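Local coordinates for protein lipase (Streptomyces rimosus, PDB 5MAL) that hydrolyses ester bonds of triacylglycerols, p-nitrophenyl and naphthyl esters and Tween detergents, preferring medium-length acyl chains, as a secreted monomeric serine esterase of the GDSL family, at residues T2-G8 / G71-I77. Sequence-based numbering, arbitrary orientation.
Sequences TDYVALG and GTDLVSI
Strands 3-8 and 74-78 pair in parallel within the five-stranded sheet of the SGNH-hydrolase fold, the first running on toward the nucleophile S10. V5 N meets L74 O nearly in line with its C=O bond (2.8 Å), V5 O takes S76 N, and L7 N reaches S76 O. Near the N-terminal end of the pair, D3 O accepts two donors, D73 N at 2.7 Å and L74 N at 3.0 Å. D73 turns its carboxylate back so that OD2 receives D3 N on its anti side (2.9 Å). On the face facing helix 34-40, Y4 has CG opposite its backbone N (chi1 171°), which lays the ring alongside L74; CD2 of L74 sits over one ring face, 4.0 Å from the centroid, a CH-pi contact. The phenol end reaches S76, OH and OG sharing a hydrogen bond of 2.6 Å. A phenylalanine at Y4 would probably leave the buried S76 hydroxyl without this protein partner. L7 and V75 meet on the other face, CD1 to CG1 at 3.6 Å, and CB of L7 touches CD1 of I77. Past the Y4 hydroxyl, toward G8, one water bridges the strands, donating to L7 O and hydrogen-bonded to S76 OG at 2.6 Å.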
loop_
_atom_site.group_PDB
_atom_site.type_symbol
_atom_site.label_atom_id
_atom_site.label_comp_id
_atom_site.label_asym_id
_atom_site.label_seq_id
_atom_site.Cartn_x
_atom_site.Cartn_y
_atom_site.Cartn_z
ATOM N N THR A 2 -11.438 2.164 -19.147
ATOM C CA THR A 2 -11.977 3.526 -19.063
ATOM C C THR A 2 -11.501 4.272 -17.842
ATOM O O THR A 2 -10.297 4.398 -17.654
ATOM C CB THR A 2 -13.511 3.595 -19.114
ATOM O OG1 THR A 2 -14.079 2.390 -18.576
ATOM C CG2 THR A 2 -13.972 3.866 -20.543
ATOM N N ASP A 3 -12.431 4.837 -17.072
ATOM C CA ASP A 3 -12.048 5.825 -16.069
ATOM C C ASP A 3 -11.588 5.125 -14.818
ATOM O O ASP A 3 -12.381 4.585 -14.065
ATOM C CB ASP A 3 -13.193 6.779 -15.753
ATOM C CG ASP A 3 -13.514 7.684 -16.910
ATOM O OD1 ASP A 3 -12.794 8.686 -17.087
ATOM O OD2 ASP A 3 -14.469 7.385 -17.649
ATOM N N TYR A 4 -10.281 5.160 -14.632
ATOM C CA TYR A 4 -9.606 4.496 -13.537
ATOM C C TYR A 4 -9.020 5.566 -12.634
ATOM O O TYR A 4 -8.211 6.380 -13.078
ATOM C CB TYR A 4 -8.523 3.571 -14.102
ATOM C CG TYR A 4 -7.570 2.957 -13.097
ATOM C CD1 TYR A 4 -7.977 2.643 -11.801
ATOM C CD2 TYR A 4 -6.243 2.682 -13.456
ATOM C CE1 TYR A 4 -7.087 2.048 -10.891
ATOM C CE2 TYR A 4 -5.357 2.119 -12.547
ATOM C CZ TYR A 4 -5.785 1.801 -11.276
ATOM O OH TYR A 4 -4.915 1.235 -10.377
ATOM N N VAL A 5 -9.453 5.598 -11.380
ATOM C CA VAL A 5 -8.774 6.456 -10.416
ATOM C C VAL A 5 -7.952 5.607 -9.469
ATOM O O VAL A 5 -8.475 4.696 -8.824
ATOM C CB VAL A 5 -9.731 7.299 -9.593
ATOM C CG1 VAL A 5 -8.937 8.174 -8.622
ATOM C CG2 VAL A 5 -10.616 8.163 -10.518
ATOM N N ALA A 6 -6.665 5.916 -9.383
ATOM C CA ALA A 6 -5.784 5.187 -8.484
ATOM C C ALA A 6 -5.385 6.078 -7.320
ATOM O O ALA A 6 -4.634 7.036 -7.475
ATOM C CB ALA A 6 -4.569 4.693 -9.225
ATOM N N LEU A 7 -5.912 5.731 -6.155
ATOM C CA LEU A 7 -5.710 6.468 -4.915
ATOM C C LEU A 7 -4.691 5.798 -4.038
ATOM O O LEU A 7 -4.350 4.637 -4.238
ATOM C CB LEU A 7 -7.009 6.533 -4.112
ATOM C CG LEU A 7 -8.263 6.952 -4.851
ATOM C CD1 LEU A 7 -9.413 6.600 -3.950
ATOM C CD2 LEU A 7 -8.178 8.445 -5.127
ATOM N N GLY A 8 -4.260 6.516 -3.015
ATOM C CA GLY A 8 -3.543 5.866 -1.947
ATOM C C GLY A 8 -2.207 6.464 -1.609
ATOM O O GLY A 8 -1.944 7.641 -1.902
ATOM N N GLY A 71 -18.600 9.053 -13.282
ATOM C CA GLY A 71 -18.005 8.450 -14.462
ATOM C C GLY A 71 -16.931 7.414 -14.180
ATOM O O GLY A 71 -16.519 6.681 -15.073
ATOM N N THR A 72 -16.481 7.333 -12.935
ATOM C CA THR A 72 -15.384 6.431 -12.603
ATOM C C THR A 72 -15.816 4.975 -12.717
ATOM O O THR A 72 -16.875 4.596 -12.202
ATOM C CB THR A 72 -14.868 6.706 -11.195
ATOM O OG1 THR A 72 -14.562 8.104 -11.082
ATOM C CG2 THR A 72 -13.606 5.883 -10.900
ATOM N N ASP A 73 -14.993 4.174 -13.396
ATOM C CA ASP A 73 -15.259 2.743 -13.599
ATOM C C ASP A 73 -14.495 1.868 -12.626
ATOM O O ASP A 73 -14.945 0.779 -12.254
ATOM C CB ASP A 73 -14.878 2.326 -15.020
ATOM C CG ASP A 73 -15.696 3.048 -16.067
ATOM O OD1 ASP A 73 -16.840 2.628 -16.316
ATOM O OD2 ASP A 73 -15.198 4.051 -16.616
ATOM N N LEU A 74 -13.295 2.319 -12.287
ATOM C CA LEU A 74 -12.407 1.537 -11.439
ATOM C C LEU A 74 -11.713 2.443 -10.443
ATOM O O LEU A 74 -11.230 3.514 -10.801
ATOM C CB LEU A 74 -11.380 0.791 -12.294
ATOM C CG LEU A 74 -10.304 -0.045 -11.592
ATOM C CD1 LEU A 74 -10.920 -1.200 -10.793
ATOM C CD2 LEU A 74 -9.278 -0.575 -12.588
ATOM N N VAL A 75 -11.702 2.031 -9.182
ATOM C CA VAL A 75 -10.927 2.723 -8.175
ATOM C C VAL A 75 -10.021 1.706 -7.495
ATOM O O VAL A 75 -10.473 0.633 -7.099
ATOM C CB VAL A 75 -11.817 3.406 -7.114
ATOM C CG1 VAL A 75 -10.961 4.036 -6.025
ATOM C CG2 VAL A 75 -12.719 4.440 -7.757
ATOM N N SER A 76 -8.742 2.030 -7.379
ATOM C CA SER A 76 -7.855 1.207 -6.568
ATOM C C SER A 76 -7.307 2.037 -5.422
ATOM O O SER A 76 -7.191 3.258 -5.524
ATOM C CB SER A 76 -6.701 0.625 -7.391
ATOM O OG SER A 76 -5.928 1.648 -7.987
ATOM N N ILE A 77 -6.936 1.380 -4.332
ATOM C CA ILE A 77 -6.352 2.126 -3.232
ATOM C C ILE A 77 -5.557 1.231 -2.300
ATOM O O ILE A 77 -5.932 0.086 -2.061
ATOM C CB ILE A 77 -7.450 2.872 -2.437
ATOM C CG1 ILE A 77 -6.825 3.810 -1.399
ATOM C CG2 ILE A 77 -8.443 1.874 -1.814
ATOM C CD1 ILE A 77 -7.822 4.804 -0.808
HETATM O O HOH W 1 -4.231 2.726 -6.287
#